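Local coordinates for flap endonuclease 1 (Sulfolobus solfataricus, PDB 2IZO), which cleaves the 5' flaps left by displacement synthesis in DNA replication, and acts in DNA repair, with 5'-flap endonuclease and 5'-3' exonuclease activities and magnesium as cofactor, at residues K8-F13 and K203-E208; H54-L58 and E131-L136; T62-L66 and E324-K328; A173-G177 and R220-I224; D295-P299 and I330-K334. Residue numbers count along the deposited sequence, not the author numbering.

Overall arrangement
Interactions 1 to 3 tie the N-domain to the I-domain or to the last long helix. Interaction 1 pairs strand 9-10 with strand 205-208 and closes a loop of 189 residues. Interaction 2 falls within that loop and packs helix 53-68 on helix 126-139. Interaction 3 starts further along helix 53-68 and reaches helix 316-337, so it crosses interactions 1 and 2. Interaction 4 stays in the I-domain. It lies inside the span of interaction 3, crosses interaction 1 and touches it through I174 and I207. Interaction 5 packs loop 295-299 on helix 316-337. It crosses interaction 3 and touches it, with centres about 9 Å apart.

Interaction 1 of 5, residues K8-F13 and K203-E208; sequences KRELSF and KPELIE
Edge-strand pairing joins the N-domain to the I-domain in the mixed sheet of this PIN-like nuclease fold. Strand 9-10 is short and weakly bonded, and runs antiparallel to strand 205-208. The register sets E10 against E205 as a non-hydrogen-bonded pair, CA to CA 4.2 Å. L206 N donates to R9 O at 2.9 Å, and L11 N donates to P204 O at 3.2 Å. The R9 N to L206 O hydrogen bond is weak, at 3.5 Å.

P204 is the most covered residue. F13 (chi1 m) lays a ring face on it. P204 CG is 3.8 Å from the ring centroid and 22° off its normal, a CH-pi contact. L11, with chi1 p and chi2 t, brings CD2 to 3.6 Å from P204 CB and 3.8 Å from L206 CB. L206 takes chi1 t and chi2 p. L206 CD2 lies over one face of the R9 guanidinium, 3.4 Å from R9 NH1.

Charged side chains flank the apolar part. E10 OE2 forms a salt bridge with K203 NZ at 3.5 Å. E205 turns its carboxylate to R183 of the next strand, 180-183, which bonds the other edge of 205-208. E208 is at the N-cap position of helix 209-216. E208 OE2 lies near the guanidinium plane and makes a salt bridge to R9 NH1 at 3.5 Å.

Interaction 2 of 5, residues H54-L58 and E131-L136; sequences HLSGL and ESKKLL
In the PIN-like alpha/beta nuclease fold, helix 53-68 of the N-domain and helix 126-139 of the I-domain pack together beside strand 70-76 of the sheet. They run in roughly the same direction. Their local axes cross at -28° and approach to 10.4 Å. The closest CA pair is L55 and S132, at 6.7 Å. The segment 131-136 is helical but kinked, as N of S132 and N of L135 lack bonds to the preceding turn.

E131 contributes its backbone, with O 3.7 Å from L55 CD2. S132 follows. Its CB touches L58 CD1 at 3.5 Å, and its OG lies over one face of the H54 ring while hydrogen-bonded to M128 O of its own helix. L135, with chi1 t and chi2 p, points toward the other helix. Its CD2 meets L55 CD2 and L58 CB, each at 3.7 Å. L55, L58 and L136 are all m, t. L308 of helix 301-310 covers L55 and L135, and Y74 of strand 70-76 covers L58 and L136. L136 comes last, its CD1 3.9 Å from L58 CD2.

Interaction 3 of 5, residues T62-L66 and E324-K328; sequences TINIL and ERLTK
Helix 53-68 of the N-domain meets the long C-terminal helix 316-337. This is helix-helix packing away from the metal site, and it joins the N-domain to the last long helix. The local axes approach to 9.4 Å and cross at 33°, both helices running in broadly the same direction. I63 and L326 are the nearest CA pair, at 5.6 Å.

Three side chains make the apolar part. I63 takes m, t and points toward the other helix. Its CG1 lies 3.8 Å from L326 CD1. L326 takes t, p, and the same CD1 also reaches L66 CD1 at 3.9 Å. L66 is m, t, one turn after I63, so L326 touches both neighbours on that face. P299 covers L326 and L296 covers L66 from the adjoining loop.

R325 has chi1 p and t for the next two angles. This extended chain runs past I63, with R325 CD 4.0 Å from I63 CG2. R325 NH1 stays 4.1 Å from N64 OD1, a loose approach at the exposed edge. The contact therefore depends on aliphatic packing, without a polar bond between the two segments.

Interaction 4 of 5, residues A173-G177 and R220-I224; sequences AILFG and REQLI
A Schellman motif ends the short, weakly bonded helix 172-175 where it meets the start of helix 220-230, both in the I-domain. G177 has phi 99° and psi 22°. F176 N bonds to A173 O and G177 N to I174 O, each at 3.2 Å. At these angles a CB on G177 would jam against the preceding carbonyl O and clash with R220 NH1, so glycine fits. The nearest CA pair is L175 and I224, at 5.8 Å.

Apolar contacts centre on L175 (m, t), the most covered residue. Its CD2 lies 3.7 Å from L223 CG and 3.5 Å from L223 O. L223 takes t, p and points toward the turn. Its CD2 is 3.8 Å from I174 CG2. L212 of helix 209-216 packs on both I174 and L223.

F176 points away and stacks on F282. Its side chain is about 6 Å from a bound magnesium and about 5 Å from that of E149, a predicted metal ligand, so this turn borders the metal site.

The polar part is R220, extended with chi1 to chi3 t. One guanidinium face covers the F176-G177 peptide, with R220 NH2 3.2 Å from F176 C. R220 NH2 also donates a weak hydrogen bond to L175 O at 3.4 Å.

Interaction 5 of 5, residues D295-P299 and I330-K334; sequences DLNEP and IKEAK
The extended loop 295-299 lies along helix 330-334, part of the C-terminal helix 316-337. L296 and K334 are the nearest CA pair, at 7.6 Å. K334 is the main polar donor. Its chi1 and chi2 are t and chi3 and chi4 are m, which folds the amine back to the loop. K334 NZ forms a salt bridge with D295 OD1 at 3.0 Å and a weak hydrogen bond to L296 O at 3.3 Å. D295 OD1 also accepts a weak bond from L296 N at 3.3 Å, and has a long, weak ion pair with R20. The amine is thus its one strong partner among these. In the helix, K334 N bonds to I330 O at 2.7 Å.

Beyond the amine, along the loop toward P299, the contact is apolar. L296 and I330 are both m, t. L296 points toward the helix, its CD1 4.1 Å from I330 CG2. I330 CD1 reaches P299 CD at 3.7 Å.

The loop is also held by backbone bonding of N297 to G140. L296 packs on L66 and I141, and P299 on L326. The loop thus touches both helix 53-68 and helix 316-337, just before helix 301-310 begins.

Interaction 1 of 5, residues K8-F13 and K203-E208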
# COMPACT_ATOMS: atom_id res chain seq x y z
N LYS A 8 16.64 -28.56 -3.17
CA LYS A 8 16.21 -27.25 -3.64
C LYS A 8 15.50 -26.55 -2.50
O LYS A 8 14.86 -27.20 -1.67
CB LYS A 8 15.24 -27.40 -4.82
CG LYS A 8 14.50 -28.75 -4.91
CD LYS A 8 13.38 -28.90 -3.88
CE LYS A 8 13.15 -30.36 -3.52
NZ LYS A 8 12.03 -30.55 -2.55
N ARG A 9 15.61 -25.23 -2.46
CA ARG A 9 15.01 -24.44 -1.39
C ARG A 9 13.75 -23.71 -1.85
O ARG A 9 13.62 -23.36 -3.02
CB ARG A 9 16.02 -23.47 -0.76
CG ARG A 9 17.26 -23.17 -1.61
CD ARG A 9 17.02 -22.08 -2.64
NE ARG A 9 16.55 -20.84 -2.03
CZ ARG A 9 16.92 -19.62 -2.41
NH1 ARG A 9 17.78 -19.45 -3.41
NH2 ARG A 9 16.42 -18.56 -1.78
N GLU A 10 12.83 -23.51 -0.92
CA GLU A 10 11.64 -22.71 -1.21
C GLU A 10 12.02 -21.24 -1.16
O GLU A 10 13.03 -20.87 -0.55
CB GLU A 10 10.51 -23.03 -0.22
CG GLU A 10 10.73 -22.52 1.20
CD GLU A 10 9.56 -22.84 2.12
OE1 GLU A 10 9.04 -23.97 2.06
OE2 GLU A 10 9.17 -21.95 2.92
N LEU A 11 11.23 -20.40 -1.81
CA LEU A 11 11.47 -18.97 -1.76
C LEU A 11 10.18 -18.22 -1.48
O LEU A 11 9.12 -18.54 -2.01
CB LEU A 11 12.15 -18.46 -3.03
CG LEU A 11 11.38 -18.10 -4.31
CD1 LEU A 11 12.22 -17.17 -5.16
CD2 LEU A 11 10.97 -19.33 -5.09
N SER A 12 10.29 -17.23 -0.60
CA SER A 12 9.18 -16.34 -0.29
C SER A 12 8.95 -15.42 -1.48
O SER A 12 9.87 -15.16 -2.27
CB SER A 12 9.48 -15.52 0.97
OG SER A 12 10.55 -14.62 0.74
N PHE A 13 7.72 -14.93 -1.60
CA PHE A 13 7.37 -13.99 -2.64
C PHE A 13 8.15 -12.68 -2.49
O PHE A 13 8.26 -11.90 -3.44
CB PHE A 13 5.88 -13.72 -2.62
CG PHE A 13 5.04 -14.84 -3.19
CD1 PHE A 13 5.08 -15.14 -4.55
CD2 PHE A 13 4.19 -15.58 -2.37
CE1 PHE A 13 4.29 -16.15 -5.09
CE2 PHE A 13 3.41 -16.60 -2.89
CZ PHE A 13 3.46 -16.88 -4.25
N LYS A 203 4.06 -23.44 -1.35
CA LYS A 203 4.88 -22.24 -1.52
C LYS A 203 5.73 -22.36 -2.79
O LYS A 203 5.98 -23.47 -3.26
CB LYS A 203 5.78 -22.05 -0.30
CG LYS A 203 5.04 -21.78 1.01
CD LYS A 203 6.01 -21.64 2.18
CE LYS A 203 5.28 -21.47 3.50
NZ LYS A 203 6.22 -21.17 4.63
N PRO A 204 6.19 -21.22 -3.34
CA PRO A 204 7.08 -21.28 -4.50
C PRO A 204 8.37 -22.04 -4.19
O PRO A 204 8.84 -22.05 -3.05
CB PRO A 204 7.40 -19.81 -4.78
CG PRO A 204 6.32 -19.06 -4.14
CD PRO A 204 5.90 -19.84 -2.95
N GLU A 205 8.94 -22.66 -5.21
CA GLU A 205 10.11 -23.51 -5.06
C GLU A 205 11.15 -23.14 -6.10
O GLU A 205 10.83 -23.01 -7.28
CB GLU A 205 9.68 -24.97 -5.22
CG GLU A 205 10.81 -25.99 -5.24
CD GLU A 205 10.29 -27.41 -5.35
OE1 GLU A 205 10.66 -28.11 -6.32
OE2 GLU A 205 9.49 -27.82 -4.47
N LEU A 206 12.39 -22.96 -5.66
CA LEU A 206 13.47 -22.54 -6.55
C LEU A 206 14.55 -23.60 -6.71
O LEU A 206 15.03 -24.18 -5.74
CB LEU A 206 14.09 -21.22 -6.08
CG LEU A 206 15.28 -20.66 -6.87
CD1 LEU A 206 14.93 -20.36 -8.33
CD2 LEU A 206 15.80 -19.40 -6.19
N ILE A 207 14.91 -23.84 -7.97
CA ILE A 207 16.02 -24.71 -8.34
C ILE A 207 17.00 -23.86 -9.13
O ILE A 207 16.65 -23.32 -10.19
CB ILE A 207 15.52 -25.89 -9.21
CG1 ILE A 207 14.69 -26.86 -8.36
CG2 ILE A 207 16.69 -26.62 -9.86
CD1 ILE A 207 13.76 -27.72 -9.17
N GLU A 208 18.22 -23.71 -8.61
CA GLU A 208 19.27 -23.01 -9.35
C GLU A 208 20.17 -24.01 -10.05
O GLU A 208 20.73 -24.92 -9.42
CB GLU A 208 20.08 -22.08 -8.43
CG GLU A 208 19.26 -20.96 -7.80
CD GLU A 208 20.12 -19.86 -7.19
OE1 GLU A 208 20.76 -19.10 -7.95
OE2 GLU A 208 20.14 -19.75 -5.94

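Interaction 2 of 5, residues H54-L58 and E131-L136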
# COMPACT_ATOMS: atom_id res chain seq x y z
N HIS A 54 -9.77 -22.84 -18.18
CA HIS A 54 -8.49 -22.25 -18.58
C HIS A 54 -8.46 -20.74 -18.34
O HIS A 54 -7.43 -20.20 -17.93
CB HIS A 54 -8.11 -22.59 -20.04
CG HIS A 54 -9.16 -22.24 -21.06
ND1 HIS A 54 -9.21 -22.84 -22.30
CD2 HIS A 54 -10.21 -21.38 -21.02
CE1 HIS A 54 -10.23 -22.35 -22.99
NE2 HIS A 54 -10.85 -21.46 -22.23
N LEU A 55 -9.59 -20.08 -18.59
CA LEU A 55 -9.71 -18.63 -18.44
C LEU A 55 -9.70 -18.22 -16.97
O LEU A 55 -9.08 -17.21 -16.61
CB LEU A 55 -10.98 -18.11 -19.12
CG LEU A 55 -11.12 -18.25 -20.64
CD1 LEU A 55 -12.57 -18.07 -21.06
CD2 LEU A 55 -10.21 -17.29 -21.40
N SER A 56 -10.38 -19.00 -16.13
CA SER A 56 -10.43 -18.75 -14.69
C SER A 56 -9.03 -18.71 -14.08
O SER A 56 -8.76 -17.89 -13.20
CB SER A 56 -11.28 -19.81 -13.99
OG SER A 56 -11.33 -19.58 -12.59
N GLY A 57 -8.15 -19.59 -14.55
CA GLY A 57 -6.76 -19.61 -14.11
C GLY A 57 -6.00 -18.39 -14.59
O GLY A 57 -5.43 -17.65 -13.78
N LEU A 58 -6.01 -18.16 -15.90
CA LEU A 58 -5.33 -17.02 -16.52
C LEU A 58 -5.75 -15.67 -15.94
O LEU A 58 -4.97 -14.72 -15.94
CB LEU A 58 -5.59 -17.00 -18.03
CG LEU A 58 -5.00 -18.08 -18.93
CD1 LEU A 58 -5.86 -18.19 -20.18
CD2 LEU A 58 -3.54 -17.79 -19.29
N GLU A 131 -7.57 -18.46 -27.63
CA GLU A 131 -8.45 -17.63 -26.80
C GLU A 131 -7.87 -17.42 -25.40
O GLU A 131 -8.39 -16.63 -24.60
CB GLU A 131 -9.88 -18.19 -26.76
CG GLU A 131 -10.55 -18.25 -28.14
CD GLU A 131 -12.07 -18.18 -28.09
OE1 GLU A 131 -12.62 -17.06 -27.99
OE2 GLU A 131 -12.71 -19.25 -28.16
N SER A 132 -6.78 -18.14 -25.10
CA SER A 132 -5.96 -17.85 -23.93
C SER A 132 -5.03 -16.68 -24.22
O SER A 132 -4.81 -15.83 -23.35
CB SER A 132 -5.16 -19.08 -23.52
OG SER A 132 -6.01 -20.14 -23.13
N LYS A 133 -4.48 -16.66 -25.43
CA LYS A 133 -3.61 -15.58 -25.89
C LYS A 133 -4.37 -14.26 -26.00
O LYS A 133 -3.91 -13.23 -25.49
CB LYS A 133 -2.98 -15.92 -27.25
CG LYS A 133 -1.98 -17.06 -27.23
CD LYS A 133 -1.39 -17.26 -28.61
CE LYS A 133 -0.67 -18.59 -28.73
NZ LYS A 133 -0.20 -18.84 -30.11
N LYS A 134 -5.52 -14.30 -26.67
CA LYS A 134 -6.37 -13.11 -26.86
C LYS A 134 -6.75 -12.45 -25.53
O LYS A 134 -6.93 -11.23 -25.47
CB LYS A 134 -7.64 -13.46 -27.64
CG LYS A 134 -7.45 -13.59 -29.15
CD LYS A 134 -8.78 -13.57 -29.91
CE LYS A 134 -9.51 -14.91 -29.84
NZ LYS A 134 -10.85 -14.86 -30.48
N LEU A 135 -6.86 -13.27 -24.48
CA LEU A 135 -7.11 -12.77 -23.13
C LEU A 135 -5.87 -12.07 -22.58
O LEU A 135 -5.96 -10.97 -22.03
CB LEU A 135 -7.54 -13.91 -22.19
CG LEU A 135 -7.78 -13.57 -20.71
CD1 LEU A 135 -8.99 -12.66 -20.53
CD2 LEU A 135 -7.93 -14.82 -19.89
N LEU A 136 -4.71 -12.70 -22.75
CA LEU A 136 -3.44 -12.16 -22.26
C LEU A 136 -3.03 -10.86 -22.98
O LEU A 136 -2.41 -9.99 -22.37
CB LEU A 136 -2.33 -13.21 -22.30
CG LEU A 136 -2.43 -14.42 -21.35
CD1 LEU A 136 -1.46 -15.52 -21.75
CD2 LEU A 136 -2.21 -14.03 -19.89

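Interaction 3 of 5, residues T62-L66 and E324-K328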
# COMPACT_ATOMS: atom_id res chain seq x y z
N THR A 62 -3.19 -15.06 -12.34
CA THR A 62 -2.24 -14.08 -12.88
C THR A 62 -2.28 -12.77 -12.09
O THR A 62 -1.24 -12.15 -11.86
CB THR A 62 -2.47 -13.82 -14.38
OG1 THR A 62 -2.41 -15.06 -15.10
CG2 THR A 62 -1.41 -12.88 -14.94
N ILE A 63 -3.48 -12.36 -11.67
CA ILE A 63 -3.61 -11.21 -10.78
C ILE A 63 -2.92 -11.52 -9.45
O ILE A 63 -2.14 -10.71 -8.95
CB ILE A 63 -5.10 -10.80 -10.55
CG1 ILE A 63 -5.76 -10.41 -11.88
CG2 ILE A 63 -5.19 -9.64 -9.55
CD1 ILE A 63 -7.28 -10.35 -11.83
N ASN A 64 -3.18 -12.71 -8.91
CA ASN A 64 -2.52 -13.18 -7.70
C ASN A 64 -1.00 -13.10 -7.81
O ASN A 64 -0.33 -12.71 -6.85
CB ASN A 64 -2.95 -14.62 -7.37
CG ASN A 64 -4.40 -14.72 -6.92
OD1 ASN A 64 -5.03 -13.72 -6.56
ND2 ASN A 64 -4.94 -15.93 -6.94
N ILE A 65 -0.48 -13.45 -8.98
CA ILE A 65 0.95 -13.37 -9.31
C ILE A 65 1.45 -11.91 -9.35
O ILE A 65 2.47 -11.58 -8.73
CB ILE A 65 1.27 -14.12 -10.64
CG1 ILE A 65 1.37 -15.63 -10.39
CG2 ILE A 65 2.55 -13.60 -11.30
CD1 ILE A 65 1.36 -16.49 -11.66
N LEU A 66 0.72 -11.06 -10.07
CA LEU A 66 1.08 -9.64 -10.23
C LEU A 66 0.96 -8.84 -8.94
O LEU A 66 1.74 -7.92 -8.71
CB LEU A 66 0.21 -9.00 -11.32
CG LEU A 66 0.62 -9.15 -12.78
CD1 LEU A 66 -0.60 -9.13 -13.68
CD2 LEU A 66 1.61 -8.07 -13.20
N GLU A 324 -10.38 -4.51 -11.63
CA GLU A 324 -9.99 -3.28 -10.96
C GLU A 324 -8.67 -3.46 -10.22
O GLU A 324 -7.80 -2.58 -10.27
CB GLU A 324 -11.09 -2.81 -10.00
CG GLU A 324 -11.07 -1.31 -9.73
CD GLU A 324 -12.34 -0.82 -9.05
OE1 GLU A 324 -12.82 -1.48 -8.10
OE2 GLU A 324 -12.87 0.23 -9.47
N ARG A 325 -8.51 -4.59 -9.54
CA ARG A 325 -7.25 -4.88 -8.85
C ARG A 325 -6.14 -5.36 -9.79
O ARG A 325 -4.97 -5.38 -9.40
CB ARG A 325 -7.44 -5.83 -7.65
CG ARG A 325 -8.09 -7.17 -7.94
CD ARG A 325 -7.79 -8.17 -6.84
NE ARG A 325 -8.80 -9.22 -6.74
CZ ARG A 325 -8.65 -10.36 -6.07
NH1 ARG A 325 -7.52 -10.62 -5.43
NH2 ARG A 325 -9.64 -11.24 -6.04
N LEU A 326 -6.51 -5.75 -11.01
CA LEU A 326 -5.53 -6.12 -12.04
C LEU A 326 -4.65 -4.92 -12.38
O LEU A 326 -3.45 -4.94 -12.12
CB LEU A 326 -6.22 -6.67 -13.30
CG LEU A 326 -5.37 -6.87 -14.57
CD1 LEU A 326 -4.27 -7.93 -14.38
CD2 LEU A 326 -6.25 -7.23 -15.76
N THR A 327 -5.26 -3.88 -12.94
CA THR A 327 -4.55 -2.64 -13.28
C THR A 327 -3.92 -2.00 -12.04
O THR A 327 -2.85 -1.39 -12.14
CB THR A 327 -5.46 -1.63 -14.04
OG1 THR A 327 -4.78 -0.38 -14.19
CG2 THR A 327 -6.79 -1.41 -13.32
N LYS A 328 -4.57 -2.14 -10.89
CA LYS A 328 -4.05 -1.65 -9.61
C LYS A 328 -2.80 -2.40 -9.17
O LYS A 328 -1.94 -1.84 -8.49
CB LYS A 328 -5.12 -1.72 -8.53

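Interaction 4 of 5, residues A173-G177 and R220-I224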
# COMPACT_ATOMS: atom_id res chain seq x y z
N ALA A 173 13.09 -27.12 -18.53
CA ALA A 173 13.74 -25.81 -18.67
C ALA A 173 15.22 -25.85 -18.29
O ALA A 173 16.04 -25.18 -18.92
CB ALA A 173 13.02 -24.77 -17.84
N ILE A 174 15.54 -26.63 -17.26
CA ILE A 174 16.93 -26.80 -16.85
C ILE A 174 17.79 -27.34 -18.00
O ILE A 174 18.88 -26.83 -18.26
CB ILE A 174 17.05 -27.70 -15.60
CG1 ILE A 174 16.15 -27.17 -14.48
CG2 ILE A 174 18.50 -27.80 -15.14
CD1 ILE A 174 16.11 -28.04 -13.23
N LEU A 175 17.27 -28.35 -18.70
CA LEU A 175 18.00 -29.02 -19.79
C LEU A 175 18.12 -28.17 -21.05
O LEU A 175 18.83 -28.55 -21.99
CB LEU A 175 17.36 -30.37 -20.13
CG LEU A 175 17.15 -31.43 -19.04
CD1 LEU A 175 16.15 -32.47 -19.51
CD2 LEU A 175 18.45 -32.08 -18.63
N PHE A 176 17.43 -27.03 -21.08
CA PHE A 176 17.49 -26.11 -22.21
C PHE A 176 18.33 -24.87 -21.91
O PHE A 176 18.42 -23.96 -22.74
CB PHE A 176 16.09 -25.70 -22.65
CG PHE A 176 15.34 -26.78 -23.38
CD1 PHE A 176 15.79 -27.26 -24.61
CD2 PHE A 176 14.17 -27.31 -22.84
CE1 PHE A 176 15.10 -28.25 -25.29
CE2 PHE A 176 13.46 -28.30 -23.52
CZ PHE A 176 13.93 -28.77 -24.74
N GLY A 177 18.95 -24.83 -20.74
CA GLY A 177 19.85 -23.74 -20.39
C GLY A 177 19.25 -22.65 -19.52
O GLY A 177 19.75 -21.52 -19.50
N ARG A 220 26.48 -29.27 -17.87
CA ARG A 220 25.19 -29.21 -18.57
C ARG A 220 25.05 -30.32 -19.60
O ARG A 220 23.99 -30.95 -19.70
CB ARG A 220 24.94 -27.84 -19.21
CG ARG A 220 23.50 -27.66 -19.70
CD ARG A 220 23.36 -26.50 -20.68
NE ARG A 220 22.25 -26.72 -21.61
CZ ARG A 220 21.89 -25.86 -22.57
NH1 ARG A 220 22.54 -24.72 -22.73
NH2 ARG A 220 20.87 -26.16 -23.37
N GLU A 221 26.12 -30.57 -20.37
CA GLU A 221 26.16 -31.67 -21.34
C GLU A 221 25.81 -33.01 -20.68
O GLU A 221 25.09 -33.83 -21.25
CB GLU A 221 27.53 -31.78 -22.01
CG GLU A 221 27.70 -30.93 -23.27
CD GLU A 221 28.64 -31.57 -24.30
OE1 GLU A 221 29.51 -30.85 -24.85
OE2 GLU A 221 28.50 -32.78 -24.56
N GLN A 222 26.33 -33.21 -19.47
CA GLN A 222 26.13 -34.45 -18.72
C GLN A 222 24.70 -34.63 -18.23
O GLN A 222 24.15 -35.73 -18.30
CB GLN A 222 27.11 -34.52 -17.55
CG GLN A 222 28.51 -34.92 -17.94
CD GLN A 222 29.37 -35.25 -16.74
OE1 GLN A 222 29.80 -36.39 -16.56
NE2 GLN A 222 29.63 -34.25 -15.91
N LEU A 223 24.09 -33.54 -17.74
CA LEU A 223 22.70 -33.58 -17.29
C LEU A 223 21.75 -33.90 -18.45
O LEU A 223 20.77 -34.61 -18.27
CB LEU A 223 22.30 -32.27 -16.62
CG LEU A 223 20.95 -32.20 -15.88
CD1 LEU A 223 20.82 -33.26 -14.80
CD2 LEU A 223 20.78 -30.83 -15.29
N ILE A 224 22.07 -33.38 -19.63
CA ILE A 224 21.32 -33.72 -20.84
C ILE A 224 21.38 -35.23 -21.07
O ILE A 224 20.34 -35.86 -21.30
CB ILE A 224 21.81 -32.93 -22.09
CG1 ILE A 224 21.46 -31.45 -21.94
CG2 ILE A 224 21.18 -33.49 -23.37
CD1 ILE A 224 22.29 -30.52 -22.80

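Interaction 5 of 5, residues D295-P299 and I330-K334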
# COMPACT_ATOMS: atom_id res chain seq x y z
N ASP A 295 6.92 -6.03 -22.24
CA ASP A 295 6.50 -5.04 -21.25
C ASP A 295 4.99 -5.04 -20.95
O ASP A 295 4.18 -5.32 -21.84
CB ASP A 295 6.96 -3.65 -21.68
CG ASP A 295 7.83 -2.97 -20.64
OD1 ASP A 295 7.53 -3.09 -19.44
OD2 ASP A 295 8.82 -2.32 -21.04
N LEU A 296 4.64 -4.71 -19.71
CA LEU A 296 3.25 -4.67 -19.26
C LEU A 296 2.48 -3.49 -19.86
O LEU A 296 2.85 -2.33 -19.67
CB LEU A 296 3.16 -4.63 -17.73
CG LEU A 296 3.41 -5.91 -16.93
CD1 LEU A 296 3.57 -5.58 -15.45
CD2 LEU A 296 2.30 -6.94 -17.13
N ASN A 297 1.40 -3.81 -20.57
CA ASN A 297 0.54 -2.79 -21.17
C ASN A 297 -0.74 -2.57 -20.35
O ASN A 297 -0.96 -3.24 -19.34
CB ASN A 297 0.20 -3.17 -22.62
CG ASN A 297 1.40 -3.03 -23.55
OD1 ASN A 297 2.56 -3.11 -23.12
ND2 ASN A 297 1.13 -2.84 -24.83
N GLU A 298 -1.56 -1.63 -20.79
CA GLU A 298 -2.84 -1.33 -20.14
C GLU A 298 -3.93 -2.33 -20.52
O GLU A 298 -4.20 -2.53 -21.71
CB GLU A 298 -3.29 0.09 -20.48
CG GLU A 298 -2.90 1.13 -19.45
CD GLU A 298 -3.59 2.46 -19.69
OE1 GLU A 298 -3.25 3.14 -20.68
OE2 GLU A 298 -4.48 2.81 -18.89
N PRO A 299 -4.55 -2.97 -19.51
CA PRO A 299 -5.65 -3.90 -19.77
C PRO A 299 -6.96 -3.17 -20.09
O PRO A 299 -7.48 -2.43 -19.25
CB PRO A 299 -5.78 -4.67 -18.45
CG PRO A 299 -5.24 -3.75 -17.41
CD PRO A 299 -4.23 -2.86 -18.07
N ILE A 330 -0.60 -3.71 -11.33
CA ILE A 330 0.44 -3.31 -12.29
C ILE A 330 1.25 -2.12 -11.77
O ILE A 330 2.48 -2.09 -11.91
CB ILE A 330 -0.16 -3.00 -13.69
CG1 ILE A 330 -0.91 -4.22 -14.23
CG2 ILE A 330 0.93 -2.56 -14.67
CD1 ILE A 330 -1.77 -3.93 -15.45
N LYS A 331 0.57 -1.15 -11.16
CA LYS A 331 1.20 0.04 -10.58
C LYS A 331 2.29 -0.32 -9.56
O LYS A 331 3.36 0.30 -9.55
CB LYS A 331 0.16 0.96 -9.96
N GLU A 332 2.00 -1.31 -8.72
CA GLU A 332 2.96 -1.79 -7.72
C GLU A 332 3.97 -2.77 -8.31
O GLU A 332 5.09 -2.88 -7.81
CB GLU A 332 2.25 -2.40 -6.51
CG GLU A 332 1.81 -1.40 -5.44
CD GLU A 332 2.97 -0.74 -4.69
OE1 GLU A 332 2.73 0.30 -4.04
OE2 GLU A 332 4.11 -1.25 -4.75
N ALA A 333 3.56 -3.49 -9.36
CA ALA A 333 4.41 -4.50 -10.00
C ALA A 333 5.49 -3.89 -10.89
O ALA A 333 6.66 -4.26 -10.81
CB ALA A 333 3.56 -5.50 -10.79
N LYS A 334 5.07 -2.95 -11.75
CA LYS A 334 6.01 -2.20 -12.60
C LYS A 334 6.93 -1.33 -11.75
O LYS A 334 8.08 -1.09 -12.11
CB LYS A 334 5.25 -1.35 -13.63
CG LYS A 334 6.10 -0.88 -14.81
CD LYS A 334 5.27 -0.14 -15.87
CE LYS A 334 4.49 -1.10 -16.78
NZ LYS A 334 5.37 -1.96 -17.63